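Local coordinates for protein peptide synthetase, module 7 (Actinoplanes teichomyceticus, PDB 4TX3) that belongs to the condensation-domain family of nonribosomal peptide synthetases and probably recruits the P450 enzymes that crosslink the teicoplanin peptide during its assembly, at residues N210-I215 and D281-T286; L264-L269 and F308-D313; T312-D317 and L321-R326. All blocks are in the same frame, centred on the assembly; numbering follows the deposited sequence.

Interaction 1 (N210-I215 and D281-T286)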
loop_
_atom_site.group_PDB
_atom_site.type_symbol
_atom_site.label_atom_id
_atom_site.label_comp_id
_atom_site.label_asym_id
_atom_site.label_seq_id
_atom_site.Cartn_x
_atom_site.Cartn_y
_atom_site.Cartn_z
ATOM N N ASN B 210 -22.124 15.234 25.915
ATOM C CA ASN B 210 -22.543 16.582 25.558
ATOM C C ASN B 210 -22.979 16.681 24.093
ATOM O O ASN B 210 -24.077 17.160 23.799
ATOM C CB ASN B 210 -21.418 17.587 25.842
ATOM C CG ASN B 210 -21.231 17.869 27.347
ATOM O OD1 ASN B 210 -22.129 17.622 28.153
ATOM N ND2 ASN B 210 -20.065 18.408 27.715
ATOM N N HIS B 211 -22.126 16.219 23.180
ATOM C CA HIS B 211 -22.440 16.240 21.755
ATOM C C HIS B 211 -23.742 15.473 21.462
ATOM O O HIS B 211 -24.572 15.941 20.695
ATOM C CB HIS B 211 -21.263 15.659 20.956
ATOM C CG HIS B 211 -21.450 15.665 19.467
ATOM N ND1 HIS B 211 -21.274 16.796 18.697
ATOM C CD2 HIS B 211 -21.774 14.671 18.602
ATOM C CE1 HIS B 211 -21.493 16.502 17.424
ATOM N NE2 HIS B 211 -21.790 15.216 17.340
ATOM N N LEU B 212 -23.935 14.314 22.089
ATOM C CA LEU B 212 -25.067 13.441 21.753
ATOM C C LEU B 212 -26.235 13.522 22.740
ATOM O O LEU B 212 -27.167 12.723 22.670
ATOM C CB LEU B 212 -24.602 11.983 21.653
ATOM C CG LEU B 212 -23.688 11.642 20.470
ATOM C CD1 LEU B 212 -23.304 10.157 20.472
ATOM C CD2 LEU B 212 -24.326 12.039 19.146
ATOM N N ALA B 213 -26.183 14.482 23.654
ATOM C CA ALA B 213 -27.260 14.692 24.628
ATOM C C ALA B 213 -28.630 14.915 23.984
ATOM O O ALA B 213 -28.841 15.908 23.288
ATOM C CB ALA B 213 -26.923 15.866 25.515
ATOM N N GLY B 214 -29.555 13.987 24.215
ATOM C CA GLY B 214 -30.935 14.153 23.784
ATOM C C GLY B 214 -31.313 13.736 22.366
ATOM O O GLY B 214 -32.300 14.231 21.822
ATOM N N ILE B 215 -30.549 12.834 21.761
ATOM C CA ILE B 215 -30.895 12.351 20.427
ATOM C C ILE B 215 -32.022 11.346 20.529
ATOM O O ILE B 215 -32.124 10.638 21.520
ATOM C CB ILE B 215 -29.700 11.698 19.721
ATOM C CG1 ILE B 215 -29.173 10.540 20.566
ATOM C CG2 ILE B 215 -28.612 12.729 19.469
ATOM C CD1 ILE B 215 -28.017 9.828 19.972
ATOM N N ASP B 281 -32.685 17.251 13.326
ATOM C CA ASP B 281 -31.691 16.787 14.290
ATOM C C ASP B 281 -31.298 15.360 13.926
ATOM O O ASP B 281 -32.036 14.407 14.187
ATOM C CB ASP B 281 -32.240 16.863 15.727
ATOM C CG ASP B 281 -31.201 16.449 16.792
ATOM O OD1 ASP B 281 -29.984 16.540 16.503
ATOM O OD2 ASP B 281 -31.598 16.039 17.920
ATOM N N LEU B 282 -30.136 15.211 13.306
ATOM C CA LEU B 282 -29.799 13.945 12.669
ATOM C C LEU B 282 -28.426 13.463 13.070
ATOM O O LEU B 282 -27.520 14.273 13.288
ATOM C CB LEU B 282 -29.852 14.077 11.145
ATOM C CG LEU B 282 -31.179 14.357 10.450
ATOM C CD1 LEU B 282 -30.974 14.382 8.946
ATOM C CD2 LEU B 282 -32.167 13.278 10.796
ATOM N N VAL B 283 -28.273 12.147 13.173
ATOM C CA VAL B 283 -26.959 11.562 13.352
ATOM C C VAL B 283 -26.662 10.633 12.182
ATOM O O VAL B 283 -27.375 9.673 11.940
ATOM C CB VAL B 283 -26.830 10.793 14.686
ATOM C CG1 VAL B 283 -25.449 10.164 14.791
ATOM C CG2 VAL B 283 -27.072 11.715 15.868
ATOM N N ILE B 284 -25.619 10.956 11.434
ATOM C CA ILE B 284 -25.131 10.086 10.380
ATOM C C ILE B 284 -23.782 9.527 10.771
ATOM O O ILE B 284 -22.849 10.282 11.055
ATOM C CB ILE B 284 -24.994 10.818 9.065
ATOM C CG1 ILE B 284 -26.368 11.329 8.617
ATOM C CG2 ILE B 284 -24.356 9.897 8.032
ATOM C CD1 ILE B 284 -26.351 12.081 7.320
ATOM N N GLY B 285 -23.681 8.203 10.791
ATOM C CA GLY B 285 -22.458 7.551 11.213
ATOM C C GLY B 285 -21.618 7.074 10.043
ATOM O O GLY B 285 -22.098 6.939 8.911
ATOM N N THR B 286 -20.349 6.825 10.333
ATOM C CA THR B 286 -19.407 6.313 9.360
ATOM C C THR B 286 -18.412 5.385 10.055
ATOM O O THR B 286 -18.237 5.457 11.272
ATOM C CB THR B 286 -18.650 7.455 8.642
ATOM O OG1 THR B 286 -18.093 6.964 7.415
ATOM C CG2 THR B 286 -17.538 8.009 9.521
#
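D281 OD2 forms a salt bridge with R311 NH2, and across the contact G214 O lies 4.4 Å from the same D281 OD2. Since the latter two atoms are both acceptors, that spacing is proximity and not a bond. The donor that joins the two sides is the guanidinium of R311 on the adjoining strand 306-313: its NH1 is hydrogen-bonded to H211 O and A213 O, so one arginine holds both the carboxylate of 281-286 and the carbonyls of 210-215. D281 has its CG anti to the backbone N (chi1 -177°) and its CB directed at the turn, which brings the carboxylate to this side of the strand.

The turn itself is type II, from L212 to I215, and follows directly on helix 200-211. G214 has positive phi (86°); a side chain there would press on A213 O. Only a weak bond, A213 N to N210 O at 3.4 Å, joins backbone atoms within 210-215. Strand 281-288 pairs antiparallel with 306-313, and through G285 it also bonds to strand 363-369, within the acyltransferase-like fold of condensation domains. Its alternation is plain: D281 and V283 point toward the turn, whereas L282 points away and packs on L273 and T274 of helix 261-278.

V283 carries the apolar half of the contact through one methyl. Its CG2 is 4.0 Å from I215 CG2, the two side chains crossing at about a right angle, and 4.3 Å from L212 CD2. The I215 branch that touches lies beside its own backbone N, while CG1 takes the crowded position between N and the carbonyl carbon (chi1 58°). The buried area is modest, 138 Å² over both segments.

Interaction 2 (L264-L269 and F308-D313)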
loop_
_atom_site.group_PDB
_atom_site.type_symbol
_atom_site.label_atom_id
_atom_site.label_comp_id
_atom_site.label_asym_id
_atom_site.label_seq_id
_atom_site.Cartn_x
_atom_site.Cartn_y
_atom_site.Cartn_z
ATOM N N LEU B 264 -18.998 16.679 2.044
ATOM C CA LEU B 264 -19.983 17.238 1.123
ATOM C C LEU B 264 -21.160 16.303 0.937
ATOM O O LEU B 264 -22.313 16.734 0.947
ATOM C CB LEU B 264 -19.359 17.531 -0.240
ATOM C CG LEU B 264 -18.321 18.647 -0.319
ATOM C CD1 LEU B 264 -18.021 18.955 -1.756
ATOM C CD2 LEU B 264 -18.801 19.879 0.369
ATOM N N VAL B 265 -20.860 15.022 0.756
ATOM C CA VAL B 265 -21.890 14.004 0.554
ATOM C C VAL B 265 -22.657 13.790 1.860
ATOM O O VAL B 265 -23.869 13.559 1.864
ATOM C CB VAL B 265 -21.269 12.663 0.058
ATOM C CG1 VAL B 265 -22.323 11.585 -0.054
ATOM C CG2 VAL B 265 -20.562 12.868 -1.291
ATOM N N GLN B 266 -21.954 13.884 2.980
ATOM C CA GLN B 266 -22.633 13.771 4.261
ATOM C C GLN B 266 -23.641 14.904 4.434
ATOM O O GLN B 266 -24.747 14.693 4.940
ATOM C CB GLN B 266 -21.629 13.769 5.399
ATOM C CG GLN B 266 -22.267 13.605 6.737
ATOM C CD GLN B 266 -21.235 13.493 7.819
ATOM O OE1 GLN B 266 -20.052 13.301 7.528
ATOM N NE2 GLN B 266 -21.662 13.625 9.085
ATOM N N ALA B 267 -23.262 16.103 3.993
ATOM C CA ALA B 267 -24.177 17.244 4.036
ATOM C C ALA B 267 -25.419 16.952 3.206
ATOM O O ALA B 267 -26.548 17.014 3.700
ATOM C CB ALA B 267 -23.490 18.493 3.537
ATOM N N ALA B 268 -25.191 16.616 1.938
ATOM C CA ALA B 268 -26.265 16.361 0.993
ATOM C C ALA B 268 -27.249 15.291 1.490
ATOM O O ALA B 268 -28.467 15.481 1.431
ATOM C CB ALA B 268 -25.670 15.956 -0.355
ATOM N N LEU B 269 -26.715 14.176 1.985
ATOM C CA LEU B 269 -27.542 13.104 2.542
ATOM C C LEU B 269 -28.378 13.586 3.738
ATOM O O LEU B 269 -29.551 13.205 3.882
ATOM C CB LEU B 269 -26.671 11.917 2.964
ATOM C CG LEU B 269 -27.391 10.764 3.676
ATOM C CD1 LEU B 269 -28.411 10.089 2.788
ATOM C CD2 LEU B 269 -26.390 9.750 4.207
ATOM N N PHE B 308 -18.158 5.966 14.083
ATOM C CA PHE B 308 -17.899 7.378 14.299
ATOM C C PHE B 308 -19.168 8.154 13.904
ATOM O O PHE B 308 -19.426 8.391 12.713
ATOM C CB PHE B 308 -16.681 7.820 13.478
ATOM C CG PHE B 308 -16.433 9.307 13.496
ATOM C CD1 PHE B 308 -16.297 9.988 14.702
ATOM C CD2 PHE B 308 -16.335 10.023 12.306
ATOM C CE1 PHE B 308 -16.066 11.366 14.730
ATOM C CE2 PHE B 308 -16.109 11.402 12.313
ATOM C CZ PHE B 308 -15.978 12.078 13.535
ATOM N N PRO B 309 -19.986 8.512 14.907
ATOM C CA PRO B 309 -21.271 9.190 14.720
ATOM C C PRO B 309 -21.116 10.693 14.746
ATOM O O PRO B 309 -20.444 11.208 15.629
ATOM C CB PRO B 309 -22.080 8.716 15.921
ATOM C CG PRO B 309 -21.036 8.580 16.988
ATOM C CD PRO B 309 -19.796 8.088 16.301
ATOM N N VAL B 310 -21.720 11.387 13.791
ATOM C CA VAL B 310 -21.676 12.840 13.785
ATOM C C VAL B 310 -23.089 13.388 13.758
ATOM O O VAL B 310 -23.911 13.017 12.915
ATOM C CB VAL B 310 -20.848 13.386 12.606
ATOM C CG1 VAL B 310 -20.993 14.901 12.511
ATOM C CG2 VAL B 310 -19.374 12.996 12.790
ATOM N N ARG B 311 -23.378 14.240 14.731
ATOM C CA ARG B 311 -24.700 14.804 14.865
ATOM C C ARG B 311 -24.747 16.101 14.085
ATOM O O ARG B 311 -23.834 16.922 14.177
ATOM C CB ARG B 311 -25.036 15.032 16.335
ATOM C CG ARG B 311 -26.429 15.531 16.592
ATOM C CD ARG B 311 -26.577 15.858 18.065
ATOM N NE ARG B 311 -27.955 16.149 18.425
ATOM C CZ ARG B 311 -28.406 16.163 19.672
ATOM N NH1 ARG B 311 -27.577 15.901 20.675
ATOM N NH2 ARG B 311 -29.682 16.425 19.919
ATOM N N THR B 312 -25.801 16.290 13.304
ATOM C CA THR B 312 -25.884 17.496 12.502
ATOM C C THR B 312 -27.209 18.179 12.763
ATOM O O THR B 312 -28.233 17.522 12.870
ATOM C CB THR B 312 -25.700 17.177 10.999
ATOM O OG1 THR B 312 -24.364 16.690 10.791
ATOM C CG2 THR B 312 -25.889 18.418 10.156
ATOM N N ASP B 313 -27.171 19.500 12.909
ATOM C CA ASP B 313 -28.374 20.288 13.132
ATOM C C ASP B 313 -28.788 21.015 11.857
ATOM O O ASP B 313 -28.055 21.866 11.368
ATOM C CB ASP B 313 -28.146 21.283 14.270
ATOM C CG ASP B 313 -29.307 22.269 14.448
ATOM O OD1 ASP B 313 -30.436 22.007 13.975
ATOM O OD2 ASP B 313 -29.087 23.314 15.094
HETATM O O HOH W 1 -24.054 14.120 10.123
#
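Q266 meets V310 with the end of its amide, NE2 lying 3.6 Å from V310 CB and 3.7 Å from V310 CG1. Just before it in sequence, V265 packs on L365 and V367 of strand 363-369. The reach of Q266 follows from an extended chain: CG is anti to the backbone N (chi1 -178°) and the next torsion is also trans, which carries the amide straight out from helix 261-278 to cross the valine at about a right angle. The polar link is indirect. Q266 NE2 donates to a water at 2.7 Å, and that water donates in turn to V310 O at 3.0 Å. T312 OG1 is hydrogen-bonded to the same water at 2.7 Å. Q266 NE2 and T312 OG1, 4.4 Å apart, do not bond directly and are linked through the water. Three protein groups thus hold one water between helix and strand, consistent with the small area of direct contact, 80 Å².

Further along, A267 turns to V323 and V324 of helix 320-334, and L269 packs on I284 and V363. Helix 261-278 therefore sits with strands 281-288 and 306-313 on one flank, helix 320-334 on another, and strand 363-369 also against it.

Interaction 3 (T312-D317 and L321-R326)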
loop_
_atom_site.group_PDB
_atom_site.type_symbol
_atom_site.label_atom_id
_atom_site.label_comp_id
_atom_site.label_asym_id
_atom_site.label_seq_id
_atom_site.Cartn_x
_atom_site.Cartn_y
_atom_site.Cartn_z
ATOM N N THR B 312 -25.801 16.290 13.304
ATOM C CA THR B 312 -25.884 17.496 12.502
ATOM C C THR B 312 -27.209 18.179 12.763
ATOM O O THR B 312 -28.233 17.522 12.870
ATOM C CB THR B 312 -25.700 17.177 10.999
ATOM O OG1 THR B 312 -24.364 16.690 10.791
ATOM C CG2 THR B 312 -25.889 18.418 10.156
ATOM N N ASP B 313 -27.171 19.500 12.909
ATOM C CA ASP B 313 -28.374 20.288 13.132
ATOM C C ASP B 313 -28.788 21.015 11.857
ATOM O O ASP B 313 -28.055 21.866 11.368
ATOM C CB ASP B 313 -28.146 21.283 14.270
ATOM C CG ASP B 313 -29.307 22.269 14.448
ATOM O OD1 ASP B 313 -30.436 22.007 13.975
ATOM O OD2 ASP B 313 -29.087 23.314 15.094
ATOM N N LEU B 314 -29.978 20.697 11.346
ATOM C CA LEU B 314 -30.436 21.233 10.060
ATOM C C LEU B 314 -31.590 22.227 10.165
ATOM O O LEU B 314 -32.331 22.419 9.202
ATOM C CB LEU B 314 -30.848 20.092 9.131
ATOM C CG LEU B 314 -29.680 19.151 8.847
ATOM C CD1 LEU B 314 -29.928 17.796 9.503
ATOM C CD2 LEU B 314 -29.439 19.012 7.362
ATOM N N SER B 315 -31.735 22.869 11.315
ATOM C CA SER B 315 -32.800 23.850 11.484
ATOM C C SER B 315 -32.512 25.136 10.710
ATOM O O SER B 315 -31.367 25.401 10.344
ATOM C CB SER B 315 -33.014 24.163 12.973
ATOM O OG SER B 315 -31.837 24.680 13.571
ATOM N N ALA B 316 -33.582 25.897 10.453
ATOM C CA ALA B 316 -33.581 27.210 9.781
ATOM C C ALA B 316 -33.324 27.154 8.274
ATOM O O ALA B 316 -32.705 28.057 7.726
ATOM C CB ALA B 316 -32.585 28.140 10.434
ATOM N N ASP B 317 -33.834 26.112 7.620
ATOM C CA ASP B 317 -33.729 25.933 6.172
ATOM C C ASP B 317 -32.370 26.342 5.585
ATOM O O ASP B 317 -32.292 27.242 4.745
ATOM C CB ASP B 317 -34.847 26.707 5.473
ATOM C CG ASP B 317 -35.264 26.059 4.169
ATOM O OD1 ASP B 317 -35.384 24.811 4.133
ATOM O OD2 ASP B 317 -35.472 26.796 3.181
ATOM N N LEU B 321 -24.321 24.899 1.490
ATOM C CA LEU B 321 -23.041 25.378 1.996
ATOM C C LEU B 321 -23.085 25.589 3.508
ATOM O O LEU B 321 -22.103 25.314 4.204
ATOM C CB LEU B 321 -22.638 26.681 1.302
ATOM C CG LEU B 321 -22.126 26.637 -0.130
ATOM C CD1 LEU B 321 -21.940 28.064 -0.609
ATOM C CD2 LEU B 321 -20.822 25.861 -0.201
ATOM N N GLU B 322 -24.214 26.074 4.017
ATOM C CA GLU B 322 -24.376 26.187 5.462
ATOM C C GLU B 322 -24.341 24.809 6.137
ATOM O O GLU B 322 -23.777 24.666 7.238
ATOM C CB GLU B 322 -25.669 26.941 5.808
ATOM C CG GLU B 322 -25.513 28.469 5.625
ATOM C CD GLU B 322 -26.833 29.252 5.571
ATOM O OE1 GLU B 322 -27.876 28.678 5.174
ATOM O OE2 GLU B 322 -26.809 30.460 5.921
ATOM N N VAL B 323 -24.907 23.796 5.478
ATOM C CA VAL B 323 -24.912 22.452 6.048
ATOM C C VAL B 323 -23.496 21.868 6.083
ATOM O O VAL B 323 -23.090 21.260 7.081
ATOM C CB VAL B 323 -25.827 21.505 5.278
ATOM C CG1 VAL B 323 -25.744 20.107 5.878
ATOM C CG2 VAL B 323 -27.265 22.019 5.300
ATOM N N VAL B 324 -22.747 22.098 5.006
ATOM C CA VAL B 324 -21.355 21.680 4.903
ATOM C C VAL B 324 -20.527 22.222 6.052
ATOM O O VAL B 324 -19.808 21.481 6.720
ATOM C CB VAL B 324 -20.729 22.132 3.553
ATOM C CG1 VAL B 324 -19.205 22.016 3.581
ATOM C CG2 VAL B 324 -21.321 21.306 2.394
ATOM N N ALA B 325 -20.645 23.518 6.289
ATOM C CA ALA B 325 -19.890 24.168 7.344
ATOM C C ALA B 325 -20.264 23.623 8.734
ATOM O O ALA B 325 -19.385 23.476 9.594
ATOM C CB ALA B 325 -20.096 25.681 7.281
ATOM N N ARG B 326 -21.546 23.307 8.955
ATOM C CA ARG B 326 -21.959 22.678 10.225
ATOM C C ARG B 326 -21.398 21.260 10.374
ATOM O O ARG B 326 -20.977 20.860 11.465
ATOM C CB ARG B 326 -23.482 22.627 10.354
ATOM C CG ARG B 326 -24.128 23.951 10.619
ATOM C CD ARG B 326 -25.640 23.846 10.681
ATOM N NE ARG B 326 -26.255 25.139 10.377
ATOM C CZ ARG B 326 -27.564 25.351 10.274
ATOM N NH1 ARG B 326 -28.437 24.361 10.456
ATOM N NH2 ARG B 326 -28.001 26.569 9.992
#
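R326 NH1 donates to two backbone carbonyls of 312-317, D313 O at 2.7 Å and S315 O at 3.1 Å. Both bonds are nearly straight, with N-H...O angles of 160° and 166°. The segment they grip is the bend by which strand 306-313 leads into helix 320-334, and an Asx turn at D313 shapes it. Both oxygens lie at the guanidinium edge, close to its plane, but they present themselves differently: S315 O is met in its carbonyl plane, on a lone pair, whereas at D313 O the donor is tilted from the carbonyl plane by 32°. The side chain is extended from CG to NE, with its CB directed at the bend, so that the guanidinium spans from the helix to the loop, and NH1 also comes within 3.7 Å of L314 CA. A leucine in its place would take away the NH1 donor that D313 O and S315 O share, and the bend would probably be held less firmly to the helix.

Beside the polar grip, L314 CD2 meets V323 CG1 at 4.1 Å, two branched side chains crossing obliquely. Each has a further neighbour on helix 261-278, L314 touching T274 and V323 touching A267, so the apolar contact continues into the helix pair. P318, in the short link between the segments, packs on both V323 and R326, and E322 OE1 accepts from T319 N at the helix start.

The D313 carboxylate probably contributes to the placing of the two carbonyls, for it closes the Asx turn. S315 N donates to D313 OD1 at 3.1 Å from well above the carboxylate plane. S315 OG, 3.0 Å from the same D313 OD1, approaches on the syn side and from the same face of that plane.

Overall arrangement
Followed from the N terminus, the chain leaves helix 200-211 at 210-215 and returns to the turn that follows the helix with strand 281-288, closing interaction 1 over a long excursion. Within that excursion lies helix 261-278, whose 264-269 opens interaction 2; this closes only at 308-313, so the first two contacts cross along the chain. Their centres are 10 Å apart, and they meet through the pairing of strands 281-288 and 306-313. Interaction 3 is in series with interaction 1: it starts at T312 and D313, on which interaction 2 ends, and closes a short loop onto helix 320-334. Together they tie the strand pair 281-288/306-313 to the turn after helix 200-211 and to two packed helices.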